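Local coordinates for stringent starvation protein B (Caulobacter vibrioides, PDB 2QAS) that probably acts as a dimeric adaptor that binds ssrA-tagged proteins and delivers them to the ClpX component of the ClpXP protease for degradation, at residues S59-M72 / L94-P106. Residues are numbered along the deposited sequence; the frame is centred on the assembly and turned at random.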
ATOM      1  N   SER A  59     -20.627 -11.097   4.813  1.00 68.34           N
ATOM      2  CA  SER A  59     -22.018 -11.496   4.886  1.00 71.62           C
ATOM      3  C   SER A  59     -22.494 -11.932   3.508  1.00 72.28           C
ATOM      4  O   SER A  59     -21.999 -11.459   2.489  1.00 72.67           O
ATOM      5  CB  SER A  59     -22.861 -10.332   5.400  1.00 70.72           C
ATOM      6  OG  SER A  59     -22.562  -9.157   4.669  1.00 73.90           O
ATOM      7  N   GLY A  60     -23.453 -12.845   3.485  1.00 74.97           N
ATOM      8  CA  GLY A  60     -23.982 -13.331   2.226  1.00 78.15           C
ATOM      9  C   GLY A  60     -25.087 -14.319   2.512  1.00 80.26           C
ATOM     10  O   GLY A  60     -25.307 -14.659   3.672  1.00 81.28           O
ATOM     11  N   PRO A  61     -25.810 -14.798   1.490  1.00 81.96           N
ATOM     12  CA  PRO A  61     -26.874 -15.756   1.791  1.00 82.97           C
ATOM     13  C   PRO A  61     -26.266 -16.937   2.543  1.00 84.08           C
ATOM     14  O   PRO A  61     -25.196 -17.433   2.179  1.00 82.32           O
ATOM     15  CB  PRO A  61     -27.394 -16.142   0.408  1.00 83.40           C
ATOM     16  CG  PRO A  61     -27.113 -14.920  -0.415  1.00 82.44           C
ATOM     17  CD  PRO A  61     -25.722 -14.549   0.042  1.00 81.60           C
ATOM     18  N   GLN A  62     -26.948 -17.371   3.597  1.00 85.67           N
ATOM     19  CA  GLN A  62     -26.481 -18.483   4.418  1.00 87.22           C
ATOM     20  C   GLN A  62     -26.213 -19.725   3.565  1.00 86.20           C
ATOM     21  O   GLN A  62     -25.220 -20.424   3.765  1.00 84.68           O
ATOM     22  CB  GLN A  62     -27.523 -18.805   5.500  1.00 89.35           C
ATOM     23  CG  GLN A  62     -26.924 -19.282   6.823  1.00 92.59           C
ATOM     24  CD  GLN A  62     -27.981 -19.602   7.876  1.00 94.08           C
ATOM     25  OE1 GLN A  62     -28.722 -20.578   7.750  1.00 95.56           O
ATOM     26  NE2 GLN A  62     -28.053 -18.776   8.918  1.00 93.84           N
ATOM     27  N   ASP A  63     -27.103 -19.986   2.615  1.00 86.65           N
ATOM     28  CA  ASP A  63     -26.975 -21.140   1.731  1.00 87.51           C
ATOM     29  C   ASP A  63     -25.668 -21.090   0.953  1.00 86.32           C
ATOM     30  O   ASP A  63     -24.904 -22.053   0.933  1.00 85.98           O
ATOM     31  CB  ASP A  63     -28.149 -21.185   0.747  1.00 90.15           C
ATOM     32  CG  ASP A  63     -28.287 -19.896  -0.061  1.00 94.00           C
ATOM     33  OD1 ASP A  63     -28.683 -18.862   0.529  1.00 94.11           O
ATOM     34  OD2 ASP A  63     -27.993 -19.917  -1.283  1.00 94.81           O
ATOM     35  N   LEU A  64     -25.422 -19.954   0.311  1.00 85.36           N
ATOM     36  CA  LEU A  64     -24.218 -19.751  -0.484  1.00 84.38           C
ATOM     37  C   LEU A  64     -22.938 -19.915   0.332  1.00 83.52           C
ATOM     38  O   LEU A  64     -22.044 -20.665  -0.053  1.00 83.46           O
ATOM     39  CB  LEU A  64     -24.255 -18.359  -1.116  1.00 84.13           C
ATOM     40  CG  LEU A  64     -23.031 -17.916  -1.915  1.00 82.91           C
ATOM     41  CD1 LEU A  64     -22.757 -18.908  -3.030  1.00 82.15           C
ATOM     42  CD2 LEU A  64     -23.272 -16.522  -2.470  1.00 82.85           C
ATOM     43  N   LEU A  65     -22.856 -19.210   1.455  1.00 83.76           N
ATOM     44  CA  LEU A  65     -21.683 -19.276   2.324  1.00 84.36           C
ATOM     45  C   LEU A  65     -21.362 -20.705   2.759  1.00 84.75           C
ATOM     46  O   LEU A  65     -20.196 -21.077   2.871  1.00 85.33           O
ATOM     47  CB  LEU A  65     -21.892 -18.406   3.565  1.00 83.42           C
ATOM     48  CG  LEU A  65     -22.060 -16.899   3.366  1.00 83.17           C
ATOM     49  CD1 LEU A  65     -22.227 -16.219   4.722  1.00 81.38           C
ATOM     50  CD2 LEU A  65     -20.854 -16.345   2.635  1.00 83.09           C
ATOM     51  N   SER A  66     -22.402 -21.496   3.007  1.00 85.34           N
ATOM     52  CA  SER A  66     -22.245 -22.889   3.433  1.00 85.70           C
ATOM     53  C   SER A  66     -21.614 -23.757   2.345  1.00 85.62           C
ATOM     54  O   SER A  66     -20.942 -24.749   2.632  1.00 85.87           O
ATOM     55  CB  SER A  66     -23.606 -23.473   3.814  1.00 85.80           C
ATOM     56  OG  SER A  66     -24.238 -22.675   4.800  1.00 87.18           O
ATOM     57  N   LYS A  67     -21.842 -23.378   1.094  1.00 85.11           N
ATOM     58  CA  LYS A  67     -21.302 -24.106  -0.044  1.00 85.14           C
ATOM     59  C   LYS A  67     -19.786 -23.911  -0.137  1.00 85.73           C
ATOM     60  O   LYS A  67     -19.062 -24.797  -0.591  1.00 85.19           O
ATOM     61  CB  LYS A  67     -21.987 -23.608  -1.316  1.00 85.04           C
ATOM     62  CG  LYS A  67     -21.646 -24.368  -2.582  1.00 85.49           C
ATOM     63  CD  LYS A  67     -22.516 -23.852  -3.725  1.00 85.99           C
ATOM     64  CE  LYS A  67     -22.486 -24.770  -4.927  1.00 84.95           C
ATOM     65  NZ  LYS A  67     -23.541 -24.374  -5.900  1.00 84.84           N
ATOM     66  N   TYR A  68     -19.313 -22.745   0.303  1.00 86.56           N
ATOM     67  CA  TYR A  68     -17.890 -22.419   0.268  1.00 87.69           C
ATOM     68  C   TYR A  68     -17.338 -22.233   1.679  1.00 89.26           C
ATOM     69  O   TYR A  68     -17.237 -21.111   2.181  1.00 89.07           O
ATOM     70  CB  TYR A  68     -17.681 -21.161  -0.570  1.00 86.84           C
ATOM     71  CG  TYR A  68     -18.087 -21.372  -2.010  1.00 86.48           C
ATOM     72  CD1 TYR A  68     -17.276 -22.102  -2.880  1.00 85.29           C
ATOM     73  CD2 TYR A  68     -19.317 -20.913  -2.485  1.00 86.12           C
ATOM     74  CE1 TYR A  68     -17.679 -22.376  -4.184  1.00 84.91           C
ATOM     75  CE2 TYR A  68     -19.731 -21.184  -3.789  1.00 86.18           C
ATOM     76  CZ  TYR A  68     -18.904 -21.917  -4.630  1.00 85.10           C
ATOM     77  OH  TYR A  68     -19.306 -22.199  -5.913  1.00 85.58           O
ATOM     78  N   PRO A  69     -16.952 -23.348   2.325  1.00 90.38           N
ATOM     79  CA  PRO A  69     -16.401 -23.426   3.682  1.00 90.12           C
ATOM     80  C   PRO A  69     -15.330 -22.388   4.024  1.00 89.80           C
ATOM     81  O   PRO A  69     -15.510 -21.600   4.957  1.00 89.74           O
ATOM     82  CB  PRO A  69     -15.875 -24.861   3.758  1.00 90.89           C
ATOM     83  CG  PRO A  69     -15.512 -25.166   2.328  1.00 91.14           C
ATOM     84  CD  PRO A  69     -16.713 -24.612   1.603  1.00 91.26           C
ATOM     85  N   ASP A  70     -14.215 -22.385   3.292  1.00 88.05           N
ATOM     86  CA  ASP A  70     -13.171 -21.406   3.579  1.00 87.44           C
ATOM     87  C   ASP A  70     -12.930 -20.368   2.477  1.00 85.42           C
ATOM     88  O   ASP A  70     -13.169 -19.183   2.686  1.00 85.46           O
ATOM     89  CB  ASP A  70     -11.842 -22.100   3.938  1.00 89.13           C
ATOM     90  CG  ASP A  70     -11.169 -22.764   2.743  1.00 89.93           C
ATOM     91  OD1 ASP A  70      -9.916 -22.810   2.726  1.00 88.36           O
ATOM     92  OD2 ASP A  70     -11.884 -23.247   1.835  1.00 89.42           O
ATOM     93  N   GLU A  71     -12.472 -20.812   1.311  1.00 82.67           N
ATOM     94  CA  GLU A  71     -12.176 -19.909   0.201  1.00 80.72           C
ATOM     95  C   GLU A  71     -13.310 -19.775  -0.806  1.00 76.34           C
ATOM     96  O   GLU A  71     -14.114 -20.686  -0.980  1.00 76.47           O
ATOM     97  CB  GLU A  71     -10.928 -20.394  -0.544  1.00 83.97           C
ATOM     98  CG  GLU A  71      -9.669 -20.452   0.301  1.00 89.48           C
ATOM     99  CD  GLU A  71      -9.036 -19.089   0.490  1.00 92.99           C
ATOM    100  OE1 GLU A  71      -8.605 -18.498  -0.525  1.00 95.68           O
ATOM    101  OE2 GLU A  71      -8.967 -18.607   1.645  1.00 95.64           O
ATOM    102  N   MET A  72     -13.367 -18.626  -1.469  1.00 70.58           N
ATOM    103  CA  MET A  72     -14.373 -18.393  -2.494  1.00 65.94           C
ATOM    104  C   MET A  72     -13.855 -17.348  -3.453  1.00 62.19           C
ATOM    105  O   MET A  72     -13.418 -16.280  -3.037  1.00 61.57           O
ATOM    106  CB  MET A  72     -15.708 -17.913  -1.906  1.00 64.91           C
ATOM    107  CG  MET A  72     -16.799 -17.772  -2.968  1.00 66.54           C
ATOM    108  SD  MET A  72     -18.461 -17.295  -2.382  1.00 69.27           S
ATOM    109  CE  MET A  72     -18.999 -16.309  -3.728  1.00 68.65           C
ATOM    110  N   LEU A  94     -24.106 -10.471  -7.432  1.00 43.59           N
ATOM    111  CA  LEU A  94     -23.668 -11.414  -8.447  1.00 41.24           C
ATOM    112  C   LEU A  94     -24.781 -12.463  -8.632  1.00 43.07           C
ATOM    113  O   LEU A  94     -25.751 -12.496  -7.867  1.00 41.98           O
ATOM    114  CB  LEU A  94     -22.386 -12.101  -7.981  1.00 39.96           C
ATOM    115  CG  LEU A  94     -21.165 -11.252  -7.622  1.00 41.81           C
ATOM    116  CD1 LEU A  94     -20.068 -12.156  -7.082  1.00 36.90           C
ATOM    117  CD2 LEU A  94     -20.672 -10.479  -8.852  1.00 40.55           C
ATOM    118  N   LYS A  95     -24.638 -13.331  -9.628  1.00 42.86           N
ATOM    119  CA  LYS A  95     -25.637 -14.366  -9.885  1.00 43.48           C
ATOM    120  C   LYS A  95     -25.089 -15.758  -9.680  1.00 44.78           C
ATOM    121  O   LYS A  95     -23.984 -16.069 -10.113  1.00 46.03           O
ATOM    122  CB  LYS A  95     -26.153 -14.268 -11.315  1.00 44.83           C
ATOM    123  CG  LYS A  95     -27.236 -13.267 -11.492  1.00 46.69           C
ATOM    124  CD  LYS A  95     -27.722 -13.247 -12.921  1.00 46.81           C
ATOM    125  CE  LYS A  95     -28.841 -12.232 -13.056  1.00 46.92           C
ATOM    126  NZ  LYS A  95     -28.985 -11.854 -14.470  1.00 55.98           N
ATOM    127  N   PHE A  96     -25.870 -16.596  -9.020  1.00 46.21           N
ATOM    128  CA  PHE A  96     -25.478 -17.977  -8.771  1.00 48.72           C
ATOM    129  C   PHE A  96     -26.639 -18.829  -9.267  1.00 49.79           C
ATOM    130  O   PHE A  96     -27.743 -18.774  -8.710  1.00 48.69           O
ATOM    131  CB  PHE A  96     -25.225 -18.197  -7.281  1.00 47.34           C
ATOM    132  CG  PHE A  96     -24.186 -17.276  -6.714  1.00 49.57           C
ATOM    133  CD1 PHE A  96     -24.515 -15.981  -6.354  1.00 50.88           C
ATOM    134  CD2 PHE A  96     -22.863 -17.693  -6.580  1.00 51.62           C
ATOM    135  CE1 PHE A  96     -23.540 -15.104  -5.863  1.00 53.53           C
ATOM    136  CE2 PHE A  96     -21.880 -16.827  -6.092  1.00 50.83           C
ATOM    137  CZ  PHE A  96     -22.219 -15.531  -5.733  1.00 51.34           C
ATOM    138  N   GLY A  97     -26.390 -19.595 -10.329  1.00 49.45           N
ATOM    139  CA  GLY A  97     -27.446 -20.404 -10.904  1.00 50.55           C
ATOM    140  C   GLY A  97     -28.576 -19.484 -11.342  1.00 51.88           C
ATOM    141  O   GLY A  97     -29.753 -19.772 -11.092  1.00 51.96           O
ATOM    142  N   GLY A  98     -28.210 -18.365 -11.972  1.00 51.22           N
ATOM    143  CA  GLY A  98     -29.189 -17.400 -12.444  1.00 51.72           C
ATOM    144  C   GLY A  98     -29.899 -16.586 -11.374  1.00 52.58           C
ATOM    145  O   GLY A  98     -30.709 -15.714 -11.704  1.00 51.87           O
ATOM    146  N   GLN A  99     -29.606 -16.855 -10.101  1.00 52.51           N
ATOM    147  CA  GLN A  99     -30.238 -16.136  -8.985  1.00 54.43           C
ATOM    148  C   GLN A  99     -29.339 -15.035  -8.425  1.00 53.02           C
ATOM    149  O   GLN A  99     -28.267 -15.309  -7.899  1.00 52.18           O
ATOM    150  CB  GLN A  99     -30.581 -17.108  -7.848  1.00 57.36           C
ATOM    151  CG  GLN A  99     -31.576 -18.186  -8.217  1.00 64.56           C
ATOM    152  CD  GLN A  99     -32.980 -17.643  -8.353  1.00 71.12           C
ATOM    153  OE1 GLN A  99     -33.684 -17.450  -7.359  1.00 75.86           O
ATOM    154  NE2 GLN A  99     -33.395 -17.374  -9.587  1.00 73.43           N
ATOM    155  N   PRO A 100     -29.777 -13.773  -8.518  1.00 52.78           N
ATOM    156  CA  PRO A 100     -28.969 -12.662  -8.000  1.00 52.29           C
ATOM    157  C   PRO A 100     -28.860 -12.652  -6.467  1.00 52.37           C
ATOM    158  O   PRO A 100     -29.859 -12.828  -5.765  1.00 52.74           O
ATOM    159  CB  PRO A 100     -29.681 -11.428  -8.560  1.00 52.12           C
ATOM    160  CG  PRO A 100     -31.113 -11.868  -8.647  1.00 54.07           C
ATOM    161  CD  PRO A 100     -31.019 -13.290  -9.154  1.00 53.27           C
ATOM    162  N   LYS A 101     -27.640 -12.453  -5.959  1.00 50.65           N
ATOM    163  CA  LYS A 101     -27.373 -12.422  -4.521  1.00 50.02           C
ATOM    164  C   LYS A 101     -26.344 -11.351  -4.146  1.00 50.69           C
ATOM    165  O   LYS A 101     -25.454 -11.023  -4.935  1.00 48.02           O
ATOM    166  CB  LYS A 101     -26.869 -13.790  -4.049  1.00 51.35           C
ATOM    167  CG  LYS A 101     -27.850 -14.923  -4.281  1.00 53.14           C
ATOM    168  CD  LYS A 101     -27.231 -16.274  -3.959  1.00 55.54           C
ATOM    169  CE  LYS A 101     -28.210 -17.416  -4.261  1.00 57.27           C
ATOM    170  NZ  LYS A 101     -29.505 -17.274  -3.510  1.00 57.83           N
ATOM    171  N   ARG A 102     -26.469 -10.823  -2.931  1.00 51.99           N
ATOM    172  CA  ARG A 102     -25.573  -9.786  -2.423  1.00 53.92           C
ATOM    173  C   ARG A 102     -24.457 -10.318  -1.538  1.00 55.80           C
ATOM    174  O   ARG A 102     -24.639 -11.279  -0.796  1.00 56.95           O
ATOM    175  CB  ARG A 102     -26.368  -8.750  -1.634  1.00 55.39           C
ATOM    176  CG  ARG A 102     -26.700  -7.495  -2.419  1.00 56.76           C
ATOM    177  CD  ARG A 102     -25.813  -6.327  -2.009  1.00 53.70           C
ATOM    178  NE  ARG A 102     -25.391  -5.589  -3.190  1.00 57.28           N
ATOM    179  CZ  ARG A 102     -24.724  -4.444  -3.170  1.00 57.45           C
ATOM    180  NH1 ARG A 102     -24.399  -3.876  -2.018  1.00 58.82           N
ATOM    181  NH2 ARG A 102     -24.353  -3.888  -4.310  1.00 58.25           N
ATOM    182  N   LEU A 103     -23.302  -9.666  -1.609  1.00 56.88           N
ATOM    183  CA  LEU A 103     -22.142 -10.055  -0.822  1.00 55.31           C
ATOM    184  C   LEU A 103     -21.403  -8.842  -0.307  1.00 56.69           C
ATOM    185  O   LEU A 103     -21.317  -7.814  -0.984  1.00 54.06           O
ATOM    186  CB  LEU A 103     -21.156 -10.849  -1.668  1.00 56.02           C
ATOM    187  CG  LEU A 103     -21.457 -12.288  -2.039  1.00 59.37           C
ATOM    188  CD1 LEU A 103     -20.325 -12.786  -2.923  1.00 59.88           C
ATOM    189  CD2 LEU A 103     -21.574 -13.144  -0.782  1.00 60.33           C
ATOM    190  N   SER A 104     -20.857  -8.985   0.892  1.00 57.74           N
ATOM    191  CA  SER A 104     -20.059  -7.942   1.509  1.00 59.47           C
ATOM    192  C   SER A 104     -18.757  -8.600   1.899  1.00 59.01           C
ATOM    193  O   SER A 104     -18.754  -9.609   2.600  1.00 58.56           O
ATOM    194  CB  SER A 104     -20.752  -7.370   2.738  1.00 60.22           C
ATOM    195  OG  SER A 104     -21.601  -6.313   2.344  1.00 66.14           O
ATOM    196  N   VAL A 105     -17.654  -8.038   1.428  1.00 59.31           N
ATOM    197  CA  VAL A 105     -16.350  -8.606   1.728  1.00 60.50           C
ATOM    198  C   VAL A 105     -15.369  -7.555   2.221  1.00 60.42           C
ATOM    199  O   VAL A 105     -15.186  -6.517   1.583  1.00 59.39           O
ATOM    200  CB  VAL A 105     -15.762  -9.293   0.476  1.00 60.36           C
ATOM    201  CG1 VAL A 105     -14.405  -9.898   0.798  1.00 58.68           C
ATOM    202  CG2 VAL A 105     -16.731 -10.354  -0.026  1.00 59.08           C
ATOM    203  N   PRO A 106     -14.738  -7.799   3.382  1.00 61.59           N
ATOM    204  CA  PRO A 106     -13.779  -6.812   3.885  1.00 61.33           C
ATOM    205  C   PRO A 106     -12.488  -6.999   3.106  1.00 60.68           C
ATOM    206  O   PRO A 106     -12.201  -8.100   2.630  1.00 61.10           O
ATOM    207  CB  PRO A 106     -13.616  -7.198   5.361  1.00 60.29           C
ATOM    208  CG  PRO A 106     -14.870  -7.949   5.680  1.00 60.76           C
ATOM    209  CD  PRO A 106     -15.072  -8.774   4.435  1.00 62.69           C
TER
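Leu64, on the short helix 62-67, lays its CD2 over one face of the Phe96 ring, 3.8 Å from the ring centroid and 19° off the ring normal, a CH-pi contact. CG anti to the backbone N (chi1 176°) carries the leucine out toward the hairpin, where CD1 also rests near CD2 and CE2 of the ring. The two side chains cross at about a right angle. Met72 extends toward the same cluster. Its methyl CE lies 3.8 Å from Phe96 CE2 and meets Leu103 CD1 tip to tip, while the other Leu103 methyl, CD2, packs on Leu64 CD2 and Gly60 CA. Further out, Pro61, the N-cap residue, sets CG 3.8 Å from CD of Lys101.

The solvent side is looser: Lys101, bent at chi4 (-57°), brings NZ to 3.8 Å from Asp63 OD2, only a long salt bridge. At exposed Ser59 the backbones are well joined, as an antiparallel hydrogen-bonded pair: Ser104 N to Ser59 O, 3.2 Å, and Ser59 N to Ser104 O, 3.3 Å.

Phe96 begins the type I' turn of hairpin 89-96/99-106, whose Gly97 and Gly98 N-H groups each hydrogen-bond to an acidic side chain of the bound peptide; Phe96 and Tyr68 also pack on that peptide. Apolar contacts thus join helix 62-67 and the start of strand 71-76 to the hairpin beside the peptide site, with the outlying charge pair probably adding little.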